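Local coordinates for C alpha-dehydrogenase (PDB 4YAG), which catalyses the NAD-dependent oxidation of the C-alpha alcohol of lignin beta-aryl ether units, an early step of the ether-cleavage pathway, at the interface of chains A and B. Residues are numbered along the deposited sequence; one frame, centred on the assembly and turned at random. Chains: chain A/B, C alpha-dehydrogenase.

Contact 1: the interface of chains A and B. Residues chain A 266-267, 270; chain B 145, 148, 250, 255, 259.
A:Met270 meets chain B through a side chain that is straight almost to its end: CG lies beside the backbone N, anti to the carbonyl carbon, and the next two torsions are close to trans (chi2 177°, chi3 -177°), which carries the methyl CE well away from its own backbone, to B:Leu148 and B:Cys259. B:Leu148 answers with CG roughly anti to its own backbone N (chi1 -154°), a turn that spreads both methyl branches towards chain A. The contact is a small apolar socket that receives the last ordered residues of the partner subunit, just past helix 256-268. Within it, the A:Met270 CE lies 3.9 Å from the CD2 branch of B:Leu148 and 3.9 Å from the thiol sulfur SG of B:Cys259. The CD2 methyl of B:Leu145, 4.0 Å from the same CE, adds a further wall. Were A:Met270 an alanine, B:Leu148, B:Leu145 and B:Cys259 would probably lose the methyl they close around, leaving a gap and a weaker hold on this stretch of chain. Methionine suits this role because its long unbranched chain can reach past B:Ser250 and ends in a methyl that packs against the thiol and the leucine branches. Nearer the backbone, B:Ser250, at the end of strand 248-250, flanks the methionine: its CB is 3.8 Å from A:Met270 CG, and a side chain this small lets the methionine pass close to the strand. B:Leu148 serves two neighbours at once, since its CD2 packs on the methionine methyl and also on A:Leu266, whereas its CD1 meets A:Leu266. Beside the socket, A:Leu267 brings its CD2 within 4.1 Å of B:Cys259 CB. On the other flank the leucines meet methyl to methyl, A:Leu266 CD1 standing 3.8 Å from B:Leu148 CD1.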
ATOM      1  N   LEU A 266      14.711   0.345 -11.644  1.00 16.83           N
ATOM      2  CA  LEU A 266      13.404   0.809 -12.102  1.00 13.79           C
ATOM      3  C   LEU A 266      13.536   1.628 -13.389  1.00 15.52           C
ATOM      4  O   LEU A 266      12.819   1.409 -14.359  1.00 17.04           O
ATOM      5  CB  LEU A 266      12.709   1.615 -10.992  1.00 13.41           C
ATOM      6  CG  LEU A 266      12.249   0.804  -9.772  1.00 13.15           C
ATOM      7  CD1 LEU A 266      11.991   1.691  -8.582  1.00 14.06           C
ATOM      8  CD2 LEU A 266      11.012  -0.011 -10.115  1.00 13.54           C
ATOM      9  N   LEU A 267      14.454   2.584 -13.404  1.00 15.34           N
ATOM     10  CA  LEU A 267      14.648   3.389 -14.614  1.00 19.52           C
ATOM     11  C   LEU A 267      15.100   2.527 -15.782  1.00 18.41           C
ATOM     12  O   LEU A 267      14.640   2.717 -16.918  1.00 21.40           O
ATOM     13  CB  LEU A 267      15.647   4.512 -14.337  1.00 18.29           C
ATOM     14  CG  LEU A 267      15.181   5.504 -13.267  1.00 21.05           C
ATOM     15  CD1 LEU A 267      16.308   6.442 -12.883  1.00 26.11           C
ATOM     16  CD2 LEU A 267      13.974   6.304 -13.745  1.00 24.81           C
ATOM     17  N   MET A 270      12.575   0.979 -18.125  1.00 18.47           N
ATOM     18  CA  MET A 270      11.764   1.850 -18.972  1.00 18.32           C
ATOM     19  C   MET A 270      12.378   1.992 -20.354  1.00 19.75           C
ATOM     20  O   MET A 270      13.569   2.261 -20.478  1.00 21.61           O
ATOM     21  CB  MET A 270      11.627   3.225 -18.356  1.00 16.72           C
ATOM     22  CG  MET A 270      11.001   3.175 -16.961  1.00 18.63           C
ATOM     23  SD  MET A 270      10.932   4.810 -16.192  1.00 19.48           S
ATOM     24  CE  MET A 270      10.268   4.409 -14.596  1.00 21.59           C
TER
ATOM     25  N   LEU B 145       2.690   2.594 -13.657  1.00 12.28           N
ATOM     26  CA  LEU B 145       3.701   3.633 -13.501  1.00 13.38           C
ATOM     27  C   LEU B 145       3.182   4.703 -12.539  1.00 15.60           C
ATOM     28  O   LEU B 145       3.964   5.443 -11.964  1.00 14.45           O
ATOM     29  CB  LEU B 145       4.100   4.237 -14.857  1.00 15.56           C
ATOM     30  CG  LEU B 145       5.040   3.335 -15.665  1.00 16.48           C
ATOM     31  CD1 LEU B 145       5.164   3.813 -17.089  1.00 19.16           C
ATOM     32  CD2 LEU B 145       6.424   3.274 -15.040  1.00 17.09           C
ATOM     33  N   LEU B 148       4.723   4.809  -9.185  1.00 12.16           N
ATOM     34  CA  LEU B 148       6.123   5.212  -9.114  1.00 12.74           C
ATOM     35  C   LEU B 148       6.332   6.700  -9.339  1.00 14.84           C
ATOM     36  O   LEU B 148       7.057   7.353  -8.582  1.00 15.69           O
ATOM     37  CB  LEU B 148       6.916   4.421 -10.157  1.00 15.88           C
ATOM     38  CG  LEU B 148       8.392   4.187  -9.942  1.00 23.51           C
ATOM     39  CD1 LEU B 148       8.621   3.454  -8.631  1.00 19.61           C
ATOM     40  CD2 LEU B 148       8.923   3.376 -11.126  1.00 19.96           C
ATOM     41  N   SER B 250       8.390  -2.206 -17.485  1.00 15.21           N
ATOM     42  CA  SER B 250       7.703  -0.947 -17.711  1.00 13.17           C
ATOM     43  C   SER B 250       7.380  -0.841 -19.195  1.00 15.88           C
ATOM     44  O   SER B 250       8.235  -1.141 -20.036  1.00 16.80           O
ATOM     45  CB  SER B 250       8.580   0.231 -17.303  1.00 15.55           C
ATOM     46  OG  SER B 250       8.799   0.234 -15.901  1.00 16.69           O
ATOM     47  N   TRP B 255       7.785   8.673 -18.348  1.00 18.53           N
ATOM     48  CA  TRP B 255       7.854   9.150 -16.980  1.00 17.47           C
ATOM     49  C   TRP B 255       9.244   8.927 -16.377  1.00 16.69           C
ATOM     50  O   TRP B 255       9.425   9.051 -15.184  1.00 18.48           O
ATOM     51  CB  TRP B 255       6.734   8.514 -16.134  1.00 18.01           C
ATOM     52  CG  TRP B 255       5.405   9.037 -16.602  1.00 18.89           C
ATOM     53  CD1 TRP B 255       4.782  10.172 -16.173  1.00 23.80           C
ATOM     54  CD2 TRP B 255       4.564   8.475 -17.618  1.00 21.72           C
ATOM     55  NE1 TRP B 255       3.603  10.358 -16.870  1.00 26.39           N
ATOM     56  CE2 TRP B 255       3.448   9.330 -17.761  1.00 23.14           C
ATOM     57  CE3 TRP B 255       4.650   7.339 -18.430  1.00 23.69           C
ATOM     58  CZ2 TRP B 255       2.419   9.072 -18.665  1.00 33.47           C
ATOM     59  CZ3 TRP B 255       3.629   7.090 -19.339  1.00 27.97           C
ATOM     60  CH2 TRP B 255       2.530   7.954 -19.451  1.00 31.49           C
ATOM     61  N   CYS B 259      10.086  10.458 -12.659  1.00 15.73           N
ATOM     62  CA  CYS B 259      10.546   9.508 -11.668  1.00 14.10           C
ATOM     63  C   CYS B 259      11.941   9.896 -11.179  1.00 16.32           C
ATOM     64  O   CYS B 259      12.174   9.880  -9.971  1.00 16.19           O
ATOM     65  CB  CYS B 259      10.583   8.096 -12.241  1.00 15.84           C
ATOM     66  SG  CYS B 259       8.966   7.295 -12.378  1.00 16.52           S
TER

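Contact 2: the interface of chains A and B. Residues chain A 151, 156, 159-160; chain B 167-168, 170-171.
Helix packs against helix across a two-fold axis in this interface, joining the two subunits of a short-chain dehydrogenase/reductase; members of this family commonly dimerise in this way, so the pairing is likely to be biological. On chain A the first turns of helix 156-177 carry the YxxxK motif, in which the catalytic A:Tyr158 and A:Lys162 flank A:Ala159 and A:Thr160. Those two lie against later turns of the same helix in chain B. Alanine suits positions where backbones come close. A:Ala159 CB meets two threonine methyls, CG2 of B:Thr167 and CG2 of B:Thr171, each 3.8 Å away. The B:Thr167 methyl also lies over the A:Ala159 carbonyl, 3.5 Å from its O.

B:Thr171 packs with both branches. With chi1 at 67° its OG1 occupies the crowded position between backbone N and carbonyl carbon, from where it reaches the A:Ala156 methyl CB, a tight 3.2 Å, while CG2 is directed to A:Ala159 and the carbonyl of A:Met151. The same hydroxyl turns back on its own helix and donates to B:Leu168 O at 3.0 Å, approaching from above the carbonyl plane, so a polar atom pressed against a methyl still has a partner. A:Thr160 likewise spends its OG1 within its helix, donating to A:Ala156 O at 2.8 Å from a direction tilted from the carbonyl plane. Its oxygen then rests on the B:Leu168 backbone, 3.4 Å from CA. Threonine suits both places because it offers the packing of a small branched residue and a hydroxyl that the helix can satisfy.

At the rim, A:Met151 uses its backbone rather than its thioether: one water bridges its N to the carboxylate OE1 of B:Glu170, and a second joins its O, 2.7 Å away, to the carbonyl O of B:Glu170.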
ATOM      1  N   MET A 151      13.624  -4.620   0.449  1.00 13.11           N
ATOM      2  CA  MET A 151      13.515  -5.397   1.672  1.00 13.24           C
ATOM      3  C   MET A 151      13.289  -6.864   1.345  1.00 13.92           C
ATOM      4  O   MET A 151      12.748  -7.191   0.284  1.00 15.81           O
ATOM      5  CB  MET A 151      12.348  -4.882   2.508  1.00 14.22           C
ATOM      6  CG  MET A 151      12.532  -3.432   2.962  1.00 13.03           C
ATOM      7  SD  MET A 151      13.899  -3.182   4.130  1.00 17.47           S
ATOM      8  CE  MET A 151      13.264  -4.002   5.579  1.00 20.26           C
ATOM      9  N   ALA A 156       7.878  -8.363   4.333  1.00  9.90           N
ATOM     10  CA  ALA A 156       6.963  -8.028   3.245  1.00 10.40           C
ATOM     11  C   ALA A 156       5.783  -7.171   3.680  1.00 10.31           C
ATOM     12  O   ALA A 156       5.428  -6.208   3.003  1.00 10.65           O
ATOM     13  CB  ALA A 156       6.452  -9.273   2.566  1.00 13.15           C
ATOM     14  N   ALA A 159       7.021  -3.587   4.727  1.00  9.34           N
ATOM     15  CA  ALA A 159       7.487  -2.787   3.603  1.00  9.33           C
ATOM     16  C   ALA A 159       6.360  -2.333   2.690  1.00  8.17           C
ATOM     17  O   ALA A 159       6.351  -1.200   2.214  1.00  9.34           O
ATOM     18  CB  ALA A 159       8.489  -3.558   2.810  1.00 10.66           C
ATOM     19  N   THR A 160       5.440  -3.249   2.413  1.00  8.90           N
ATOM     20  CA  THR A 160       4.323  -2.985   1.520  1.00  7.68           C
ATOM     21  C   THR A 160       3.481  -1.818   2.036  1.00  8.40           C
ATOM     22  O   THR A 160       3.137  -0.901   1.311  1.00  9.74           O
ATOM     23  CB  THR A 160       3.465  -4.265   1.341  1.00  9.96           C
ATOM     24  OG1 THR A 160       4.242  -5.287   0.692  1.00 10.10           O
ATOM     25  CG2 THR A 160       2.219  -4.017   0.515  1.00 10.51           C
TER
ATOM     26  N   THR B 167       6.145  -2.762  -4.271  1.00  9.24           N
ATOM     27  CA  THR B 167       6.925  -3.193  -3.121  1.00  9.04           C
ATOM     28  C   THR B 167       6.605  -4.630  -2.706  1.00  8.89           C
ATOM     29  O   THR B 167       7.511  -5.396  -2.327  1.00 10.82           O
ATOM     30  CB  THR B 167       6.705  -2.207  -1.954  1.00  9.62           C
ATOM     31  OG1 THR B 167       7.139  -0.920  -2.395  1.00 10.47           O
ATOM     32  CG2 THR B 167       7.471  -2.630  -0.738  1.00  9.69           C
ATOM     33  N   LEU B 168       5.334  -4.993  -2.748  1.00  8.68           N
ATOM     34  CA  LEU B 168       4.922  -6.367  -2.461  1.00  8.07           C
ATOM     35  C   LEU B 168       5.708  -7.333  -3.324  1.00  9.82           C
ATOM     36  O   LEU B 168       6.237  -8.346  -2.870  1.00 10.37           O
ATOM     37  CB  LEU B 168       3.432  -6.509  -2.732  1.00 11.43           C
ATOM     38  CG  LEU B 168       2.872  -7.934  -2.778  1.00 12.42           C
ATOM     39  CD1 LEU B 168       2.860  -8.544  -1.394  1.00 13.87           C
ATOM     40  CD2 LEU B 168       1.484  -7.895  -3.357  1.00 13.22           C
ATOM     41  N   GLU B 170       8.591  -6.863  -5.040  1.00 10.26           N
ATOM     42  CA  GLU B 170      10.007  -6.886  -4.676  1.00 10.45           C
ATOM     43  C   GLU B 170      10.257  -7.753  -3.447  1.00  9.66           C
ATOM     44  O   GLU B 170      11.215  -8.525  -3.410  1.00 11.42           O
ATOM     45  CB  GLU B 170      10.505  -5.467  -4.380  1.00 12.59           C
ATOM     46  CG  GLU B 170      10.465  -4.520  -5.530  1.00 11.98           C
ATOM     47  CD  GLU B 170      10.694  -3.063  -5.121  1.00 15.38           C
ATOM     48  OE1 GLU B 170      10.601  -2.751  -3.912  1.00 15.83           O
ATOM     49  OE2 GLU B 170      10.938  -2.233  -6.021  1.00 14.89           O
ATOM     50  N   THR B 171       9.446  -7.587  -2.410  1.00 10.82           N
ATOM     51  CA  THR B 171       9.718  -8.254  -1.146  1.00 11.26           C
ATOM     52  C   THR B 171       9.492  -9.747  -1.183  1.00 11.34           C
ATOM     53  O   THR B 171      10.226 -10.490  -0.536  1.00 12.04           O
ATOM     54  CB  THR B 171       8.904  -7.635   0.030  1.00 13.35           C
ATOM     55  OG1 THR B 171       7.490  -7.878  -0.129  1.00 16.45           O
ATOM     56  CG2 THR B 171       9.185  -6.168   0.112  1.00 14.68           C
TER
HETATM   57  O   HOH W   1      11.215  -3.866  -1.058  1.00 17.25           O
HETATM   58  O   HOH W   2      13.797  -6.947  -2.143  1.00 25.19           O

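The C-alpha centres of contact 1 and contact 2 lie about 17 Å apart on one two-fold interface, and each has a twin with the chains exchanged. They share no residue. Contact 2 pairs two copies of helix 156-177, whereas contact 1 takes the end of helix 256-268 and the residues just beyond it from chain A into chain B. The stretch from 145 to 151, between strand 137-142 and helix 156-177, serves both: B:Leu145 and B:Leu148 in contact 1, A:Met151 in contact 2. Dimerisation may therefore help steady this segment, which runs towards the catalytic tyrosine and lysine.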